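Side-chain contacts in PGRP-Hd - Peptidoglycan recognition protein homologue (Alvinella pompejana, PDB 3EP1), which probably recognises bacterial peptidoglycan as part of innate immunity, in a fold related to N-acetylmuramoyl-L-alanine amidases: residues A[6-9]-A[15-18]; A[80-83]-A[89-92]; A[121-126]-A[163-168]. All coordinates share one frame; numbering follows the deposited sequence.

Contact 1: A[6-9]-A[15-18]; sequences VPRQ and EPRR
Arg8 reaches across to Pro16 with the end of its guanidinium group. NH2 of Arg8 lies 3.9 Å from CG of Pro16 and 4.0 Å from CD of Pro16, so NH2 meets the CG-CD edge of the proline ring. CG of Pro16 sits over one face of the guanidinium. The two side chains meet at a slant rather than lying side by side. The Arg8 chain bends at its third torsion (chi3 66°), after an extended step at chi2, and this turns the guanidinium away from the line of the CB-CG-CD chain. Glu15 takes a smaller part, and only through its backbone. Its carbonyl carbon C is 4.2 Å from Arg8 NH2, while its CB points away from Arg8.

Both segments belong to the chain that precedes strand 26-33. They probably form part of the N-terminal segment that peptidoglycan recognition proteins add to the amidase-like core. Arg8 begins a short 3-10 turn, whereas residues 15-18 have no regular structure.

The polar end of Arg8 is held mainly by partners outside the two segments. NH1 makes a salt bridge with Asp77 OD2 and a hydrogen bond with Gly93 O, and NH2 adds a weak hydrogen bond to Ile14 O. These bonds probably fix the rotation of the guanidinium, while the contact with Pro16 is purely van der Waals. Pro16 itself also packs on Asp77, the residue that pairs with the arginine.

Contact 2: A[80-83]-A[89-92]; sequences YNFL and VIYE
Leu83 and Tyr91 face each other as a hydrogen-bonded antiparallel pair. Leu83 N donates a hydrogen bond to Tyr91 O at 3.0 Å, and Tyr91 N returns a nearly straight bond to Leu83 O at 2.7 Å. Their side chains leave the sheet on the same face and meet loosely, CB of Leu83 to CB of Tyr91 at 4.5 Å. The Tyr91 ring turns an edge to Leu83 O, with CD1 of Tyr91 at 3.7 Å from that oxygen. Both side chains pack on helix 59-72, and Tyr91 OH bonds to Asp85 of the turn.

Phe82 pairs with Glu92 on the other face, without backbone bonds between them. Phe82 CG stands beside its backbone N (chi1 -65°), which brings the ring edge to Tyr91 O. The ring lies obliquely to Ile90, CD2 of Phe82 being 4.2 Å from CG2 of Ile90. Phe82 and Ile90 then meet helix 126-141. Glu92 instead sends OE1 to the backbone N of Arg8.

This is the beta hairpin 82-84/90-92, at one margin of the mixed sheet. Its carbonyls at Leu83 and Tyr91 each take an N-H and a weaker CA-H contact, from Ile90 and Phe82 respectively. Cohesion between the strands is therefore largely backbone-made.

Contact 3: A[121-126]-A[163-168]; sequences KKEPSQ and YDMLDR
The backbones come nearest at Glu123 and Met165, whose CA atoms are 7.3 Å apart, so an irregular segment passes the C-terminal part of helix 160-167 at side-chain distance. Glu123 stretches out beyond CG and meets Arg168 coming from the opposite direction. The carboxylate lies at the edge of the guanidinium, with the two planes 27° apart. OE1 of Glu123 and NH2 of Arg168 form a salt bridge, modelled at 2.3 Å. That is too short to be taken literally, and the exact geometry is doubtful. Both residues are exposed and touch crystal neighbours. The Arg168 side chain starts between its backbone N and carbonyl carbon (chi1 59°) and then runs extended to NE. CA of Met165 lies 3.4 Å above one face of the Arg168 guanidinium, offset toward its rim.

The contact joins the loop between strand 110-115 and helix 126-141 to the C-terminal helix. Ser125 is the N-cap of helix 126-141, with OG bonded to Leu128 N. Cys169, the next residue after Arg168, is disulfide-bonded to Cys173.

Beside the salt bridge the contact is apolar, between the buried residues Pro124 and Met165. Met165 runs straight to SD and then bends at its last torsion (chi3 91°). Its methyl CE ends 4.1 Å from CG of Pro124, the two side chains crossing at a slant. Pro124 also packs on Phe119, and Met165 on Leu172 and Cys173.

How the contacts relate
Along the chain the three contacts follow one another, and none nests or crosses. Contact 1 closes a short loop near the N terminus. Contact 2 closes the hairpin turn between strands 82-84 and 90-92. The longest loop, closed by contact 3, includes most of helix 126-141, strands 145-146 and 149-152 and helix 155-158. Contacts 1 and 2 touch directly: Val6 probably exchanges backbone hydrogen bonds with Ile90 and Glu92, so the N-terminal segment lies along the outer hairpin strand. Contact 3 stands apart. Its centre is about 30 Å from that of contact 1, on the opposite side of the chain's centre, and it ties the end of the chain back to the region after strand 110-115.

Contact 1: A[6-9]-A[15-18]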
loop_
_atom_site.group_PDB
_atom_site.type_symbol
_atom_site.label_atom_id
_atom_site.label_comp_id
_atom_site.label_asym_id
_atom_site.label_seq_id
_atom_site.Cartn_x
_atom_site.Cartn_y
_atom_site.Cartn_z
ATOM N N VAL A 6 4.801 -10.822 2.454
ATOM C CA VAL A 6 5.634 -11.742 3.229
ATOM C C VAL A 6 7.087 -11.239 3.289
ATOM O O VAL A 6 7.777 -11.179 2.276
ATOM C CB VAL A 6 5.607 -13.165 2.635
ATOM C CG1 VAL A 6 6.494 -14.078 3.450
ATOM C CG2 VAL A 6 4.182 -13.703 2.624
ATOM N N PRO A 7 7.568 -10.887 4.493
ATOM C CA PRO A 7 8.929 -10.384 4.698
ATOM C C PRO A 7 10.012 -11.425 4.434
ATOM O O PRO A 7 9.754 -12.627 4.494
ATOM C CB PRO A 7 8.898 -9.928 6.150
ATOM C CG PRO A 7 8.038 -10.982 6.777
ATOM C CD PRO A 7 6.901 -11.120 5.788
ATOM N N ARG A 8 11.221 -10.941 4.147
ATOM C CA ARG A 8 12.379 -11.788 3.861
ATOM C C ARG A 8 12.554 -12.893 4.894
ATOM O O ARG A 8 12.737 -14.059 4.548
ATOM C CB ARG A 8 13.667 -10.958 3.838
ATOM C CG ARG A 8 13.781 -9.956 2.708
ATOM C CD ARG A 8 15.051 -9.123 2.855
ATOM N NE ARG A 8 16.266 -9.918 2.687
ATOM C CZ ARG A 8 16.768 -10.279 1.511
ATOM N NH1 ARG A 8 16.161 -9.915 0.391
ATOM N NH2 ARG A 8 17.879 -10.998 1.450
ATOM N N GLN A 9 12.503 -12.516 6.164
ATOM C CA GLN A 9 12.685 -13.482 7.233
ATOM C C GLN A 9 11.629 -14.586 7.292
ATOM O O GLN A 9 11.886 -15.651 7.848
ATOM C CB GLN A 9 12.766 -12.774 8.586
ATOM C CG GLN A 9 12.903 -13.747 9.734
ATOM C CD GLN A 9 13.518 -13.148 10.989
ATOM O OE1 GLN A 9 13.837 -13.877 11.931
ATOM N NE2 GLN A 9 13.688 -11.825 11.012
ATOM N N GLU A 15 20.936 -12.664 4.415
ATOM C CA GLU A 15 21.183 -11.255 4.148
ATOM C C GLU A 15 21.871 -11.047 2.801
ATOM O O GLU A 15 22.583 -11.915 2.305
ATOM C CB GLU A 15 22.025 -10.630 5.263
ATOM C CG GLU A 15 23.435 -11.163 5.344
ATOM C CD GLU A 15 24.263 -10.465 6.403
ATOM O OE1 GLU A 15 25.455 -10.799 6.523
ATOM O OE2 GLU A 15 23.724 -9.592 7.119
ATOM N N PRO A 16 21.659 -9.877 2.191
ATOM C CA PRO A 16 22.259 -9.562 0.893
ATOM C C PRO A 16 23.777 -9.439 1.020
ATOM O O PRO A 16 24.281 -9.050 2.075
ATOM C CB PRO A 16 21.632 -8.210 0.535
ATOM C CG PRO A 16 20.432 -8.095 1.435
ATOM C CD PRO A 16 20.905 -8.724 2.705
ATOM N N ARG A 17 24.502 -9.774 -0.038
ATOM C CA ARG A 17 25.948 -9.618 0.004
ATOM C C ARG A 17 26.191 -8.126 0.191
ATOM O O ARG A 17 26.977 -7.711 1.046
ATOM C CB ARG A 17 26.574 -10.085 -1.301
ATOM C CG ARG A 17 26.675 -11.576 -1.403
ATOM C CD ARG A 17 27.203 -12.006 -2.751
ATOM N NE ARG A 17 27.583 -13.418 -2.722
ATOM C CZ ARG A 17 27.510 -14.237 -3.764
ATOM N NH1 ARG A 17 27.068 -13.789 -4.929
ATOM N NH2 ARG A 17 27.877 -15.506 -3.632
ATOM N N ARG A 18 25.490 -7.329 -0.615
ATOM C CA ARG A 18 25.570 -5.872 -0.577
ATOM C C ARG A 18 24.195 -5.315 -0.955
ATOM O O ARG A 18 23.485 -5.892 -1.775
ATOM C CB ARG A 18 26.635 -5.368 -1.563
ATOM C CG ARG A 18 26.348 -5.711 -3.012
ATOM C CD ARG A 18 27.616 -5.756 -3.889
ATOM N NE ARG A 18 28.592 -6.724 -3.385
ATOM C CZ ARG A 18 29.472 -7.386 -4.137
ATOM N NH1 ARG A 18 29.510 -7.194 -5.454
ATOM N NH2 ARG A 18 30.313 -8.246 -3.566
#

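Contact 2: A[80-83]-A[89-92]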
loop_
_atom_site.group_PDB
_atom_site.type_symbol
_atom_site.label_atom_id
_atom_site.label_comp_id
_atom_site.label_asym_id
_atom_site.label_seq_id
_atom_site.Cartn_x
_atom_site.Cartn_y
_atom_site.Cartn_z
ATOM N N TYR A 80 14.852 -10.220 -7.819
ATOM C CA TYR A 80 13.705 -9.335 -7.810
ATOM C C TYR A 80 13.400 -8.574 -6.529
ATOM O O TYR A 80 13.819 -8.963 -5.443
ATOM C CB TYR A 80 12.486 -10.137 -8.244
ATOM C CG TYR A 80 12.762 -11.009 -9.452
ATOM C CD1 TYR A 80 13.148 -12.341 -9.300
ATOM C CD2 TYR A 80 12.656 -10.498 -10.746
ATOM C CE1 TYR A 80 13.417 -13.146 -10.410
ATOM C CE2 TYR A 80 12.928 -11.297 -11.861
ATOM C CZ TYR A 80 13.303 -12.619 -11.685
ATOM O OH TYR A 80 13.549 -13.415 -12.781
ATOM N N ASN A 81 12.667 -7.475 -6.684
ATOM C CA ASN A 81 12.251 -6.627 -5.566
ATOM C C ASN A 81 11.076 -7.276 -4.837
ATOM O O ASN A 81 10.918 -7.107 -3.631
ATOM C CB ASN A 81 11.815 -5.252 -6.080
ATOM C CG ASN A 81 12.968 -4.432 -6.599
ATOM O OD1 ASN A 81 13.684 -3.796 -5.828
ATOM N ND2 ASN A 81 13.166 -4.450 -7.910
ATOM N N PHE A 82 10.257 -8.000 -5.599
ATOM C CA PHE A 82 9.085 -8.698 -5.085
ATOM C C PHE A 82 8.751 -9.891 -5.972
ATOM O O PHE A 82 9.151 -9.944 -7.130
ATOM C CB PHE A 82 7.854 -7.785 -5.064
ATOM C CG PHE A 82 7.968 -6.617 -4.131
ATOM C CD1 PHE A 82 8.369 -5.372 -4.601
ATOM C CD2 PHE A 82 7.685 -6.766 -2.777
ATOM C CE1 PHE A 82 8.488 -4.295 -3.738
ATOM C CE2 PHE A 82 7.801 -5.699 -1.907
ATOM C CZ PHE A 82 8.205 -4.457 -2.390
ATOM N N LEU A 83 8.001 -10.838 -5.421
ATOM C CA LEU A 83 7.577 -12.018 -6.162
ATOM C C LEU A 83 6.132 -12.298 -5.759
ATOM O O LEU A 83 5.749 -12.063 -4.620
ATOM C CB LEU A 83 8.467 -13.222 -5.840
ATOM C CG LEU A 83 9.978 -13.095 -6.052
ATOM C CD1 LEU A 83 10.613 -12.454 -4.829
ATOM C CD2 LEU A 83 10.584 -14.472 -6.285
ATOM N N VAL A 89 -0.292 -14.362 -3.085
ATOM C CA VAL A 89 0.628 -14.085 -1.993
ATOM C C VAL A 89 1.826 -13.286 -2.516
ATOM O O VAL A 89 2.453 -13.670 -3.495
ATOM C CB VAL A 89 1.131 -15.404 -1.354
ATOM C CG1 VAL A 89 2.052 -15.103 -0.181
ATOM C CG2 VAL A 89 -0.064 -16.254 -0.906
ATOM N N ILE A 90 2.137 -12.173 -1.864
ATOM C CA ILE A 90 3.264 -11.340 -2.274
ATOM C C ILE A 90 4.461 -11.551 -1.349
ATOM O O ILE A 90 4.321 -11.472 -0.132
ATOM C CB ILE A 90 2.902 -9.838 -2.234
ATOM C CG1 ILE A 90 1.696 -9.552 -3.127
ATOM C CG2 ILE A 90 4.079 -9.013 -2.703
ATOM C CD1 ILE A 90 1.264 -8.081 -3.127
ATOM N N TYR A 91 5.637 -11.804 -1.922
ATOM C CA TYR A 91 6.834 -12.017 -1.113
ATOM C C TYR A 91 7.849 -10.913 -1.299
ATOM O O TYR A 91 8.091 -10.450 -2.413
ATOM C CB TYR A 91 7.525 -13.347 -1.449
ATOM C CG TYR A 91 6.663 -14.569 -1.278
ATOM C CD1 TYR A 91 5.859 -15.021 -2.319
ATOM C CD2 TYR A 91 6.637 -15.267 -0.071
ATOM C CE1 TYR A 91 5.052 -16.136 -2.169
ATOM C CE2 TYR A 91 5.827 -16.388 0.091
ATOM C CZ TYR A 91 5.039 -16.816 -0.960
ATOM O OH TYR A 91 4.233 -17.930 -0.822
ATOM N N GLU A 92 8.466 -10.506 -0.203
ATOM C CA GLU A 92 9.459 -9.462 -0.281
ATOM C C GLU A 92 10.787 -10.042 -0.754
ATOM O O GLU A 92 11.288 -11.005 -0.188
ATOM C CB GLU A 92 9.649 -8.781 1.080
ATOM C CG GLU A 92 10.823 -7.810 1.073
ATOM C CD GLU A 92 11.153 -7.242 2.428
ATOM O OE1 GLU A 92 10.849 -7.892 3.452
ATOM O OE2 GLU A 92 11.746 -6.144 2.460
#

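Contact 3: A[121-126]-A[163-168]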
loop_
_atom_site.group_PDB
_atom_site.type_symbol
_atom_site.label_atom_id
_atom_site.label_comp_id
_atom_site.label_asym_id
_atom_site.label_seq_id
_atom_site.Cartn_x
_atom_site.Cartn_y
_atom_site.Cartn_z
ATOM N N LYS A 121 1.304 -20.210 -22.022
ATOM C CA LYS A 121 0.030 -20.594 -22.617
ATOM C C LYS A 121 -1.184 -20.184 -21.788
ATOM O O LYS A 121 -2.204 -19.766 -22.345
ATOM C CB LYS A 121 0.007 -22.102 -22.860
ATOM N N LYS A 122 -1.084 -20.290 -20.466
ATOM C CA LYS A 122 -2.197 -19.932 -19.592
ATOM C C LYS A 122 -2.031 -18.571 -18.921
ATOM O O LYS A 122 -0.968 -18.255 -18.385
ATOM C CB LYS A 122 -2.364 -20.978 -18.488
ATOM C CG LYS A 122 -2.632 -22.384 -18.963
ATOM C CD LYS A 122 -2.593 -23.364 -17.790
ATOM C CE LYS A 122 -1.210 -23.405 -17.135
ATOM N NZ LYS A 122 -1.142 -24.426 -16.056
ATOM N N GLU A 123 -3.095 -17.778 -18.931
ATOM C CA GLU A 123 -3.057 -16.479 -18.281
ATOM C C GLU A 123 -2.960 -16.722 -16.783
ATOM O O GLU A 123 -3.371 -17.779 -16.300
ATOM C CB GLU A 123 -4.325 -15.693 -18.590
ATOM C CG GLU A 123 -4.370 -15.180 -20.002
ATOM C CD GLU A 123 -5.698 -14.543 -20.348
ATOM O OE1 GLU A 123 -5.829 -14.075 -21.501
ATOM O OE2 GLU A 123 -6.604 -14.517 -19.476
ATOM N N PRO A 124 -2.410 -15.753 -16.027
ATOM C CA PRO A 124 -2.276 -15.895 -14.576
ATOM C C PRO A 124 -3.628 -15.840 -13.869
ATOM O O PRO A 124 -4.558 -15.178 -14.342
ATOM C CB PRO A 124 -1.389 -14.712 -14.203
ATOM C CG PRO A 124 -1.796 -13.687 -15.181
ATOM C CD PRO A 124 -1.831 -14.472 -16.469
ATOM N N SER A 125 -3.724 -16.525 -12.733
ATOM C CA SER A 125 -4.959 -16.549 -11.953
ATOM C C SER A 125 -5.394 -15.130 -11.639
ATOM O O SER A 125 -4.584 -14.201 -11.667
ATOM C CB SER A 125 -4.757 -17.317 -10.643
ATOM O OG SER A 125 -3.832 -16.666 -9.788
ATOM N N GLN A 126 -6.672 -14.962 -11.334
ATOM C CA GLN A 126 -7.192 -13.648 -11.012
ATOM C C GLN A 126 -6.582 -13.185 -9.704
ATOM O O GLN A 126 -6.370 -11.991 -9.493
ATOM C CB GLN A 126 -8.713 -13.692 -10.878
ATOM C CG GLN A 126 -9.340 -12.341 -10.615
ATOM C CD GLN A 126 -9.176 -11.386 -11.783
ATOM O OE1 GLN A 126 -9.617 -11.672 -12.901
ATOM N NE2 GLN A 126 -8.544 -10.241 -11.531
ATOM N N TYR A 163 1.732 -11.528 -21.542
ATOM C CA TYR A 163 1.925 -10.390 -22.430
ATOM C C TYR A 163 0.647 -10.059 -23.202
ATOM O O TYR A 163 0.267 -8.896 -23.319
ATOM C CB TYR A 163 3.051 -10.698 -23.420
ATOM C CG TYR A 163 3.306 -9.612 -24.429
ATOM C CD1 TYR A 163 4.089 -8.505 -24.111
ATOM C CD2 TYR A 163 2.758 -9.687 -25.705
ATOM C CE1 TYR A 163 4.326 -7.500 -25.043
ATOM C CE2 TYR A 163 2.984 -8.689 -26.644
ATOM C CZ TYR A 163 3.770 -7.600 -26.309
ATOM O OH TYR A 163 4.009 -6.616 -27.247
ATOM N N ASP A 164 -0.008 -11.086 -23.733
ATOM C CA ASP A 164 -1.236 -10.902 -24.502
ATOM C C ASP A 164 -2.298 -10.167 -23.707
ATOM O O ASP A 164 -2.968 -9.279 -24.225
ATOM C CB ASP A 164 -1.805 -12.256 -24.933
ATOM C CG ASP A 164 -1.026 -12.887 -26.065
ATOM O OD1 ASP A 164 -1.247 -14.090 -26.328
ATOM O OD2 ASP A 164 -0.206 -12.188 -26.693
ATOM N N MET A 165 -2.440 -10.555 -22.445
ATOM C CA MET A 165 -3.431 -9.977 -21.545
ATOM C C MET A 165 -3.234 -8.505 -21.189
ATOM O O MET A 165 -4.202 -7.739 -21.134
ATOM C CB MET A 165 -3.483 -10.794 -20.260
ATOM C CG MET A 165 -4.451 -10.239 -19.253
ATOM S SD MET A 165 -4.351 -11.138 -17.727
ATOM C CE MET A 165 -3.113 -10.140 -16.866
ATOM N N LEU A 166 -1.994 -8.109 -20.916
ATOM C CA LEU A 166 -1.721 -6.713 -20.572
ATOM C C LEU A 166 -1.830 -5.867 -21.831
ATOM O O LEU A 166 -2.276 -4.721 -21.793
ATOM C CB LEU A 166 -0.317 -6.565 -19.993
ATOM C CG LEU A 166 -0.039 -7.403 -18.754
ATOM C CD1 LEU A 166 1.422 -7.284 -18.397
ATOM C CD2 LEU A 166 -0.931 -6.933 -17.614
ATOM N N ASP A 167 -1.424 -6.455 -22.949
ATOM C CA ASP A 167 -1.454 -5.765 -24.227
ATOM C C ASP A 167 -2.848 -5.355 -24.696
ATOM O O ASP A 167 -2.995 -4.339 -25.375
ATOM C CB ASP A 167 -0.793 -6.635 -25.298
ATOM C CG ASP A 167 -0.579 -5.890 -26.592
ATOM O OD1 ASP A 167 -1.569 -5.590 -27.286
ATOM O OD2 ASP A 167 0.586 -5.591 -26.910
ATOM N N ARG A 168 -3.871 -6.134 -24.359
ATOM C CA ARG A 168 -5.220 -5.780 -24.800
ATOM C C ARG A 168 -5.978 -4.963 -23.770
ATOM O O ARG A 168 -7.092 -4.496 -24.034
ATOM C CB ARG A 168 -6.032 -7.028 -25.173
ATOM C CG ARG A 168 -6.198 -8.024 -24.062
ATOM C CD ARG A 168 -7.169 -9.112 -24.471
ATOM N NE ARG A 168 -7.224 -10.175 -23.477
ATOM C CZ ARG A 168 -6.325 -11.147 -23.374
ATOM N NH1 ARG A 168 -5.297 -11.202 -24.208
ATOM N NH2 ARG A 168 -6.442 -12.051 -22.419
#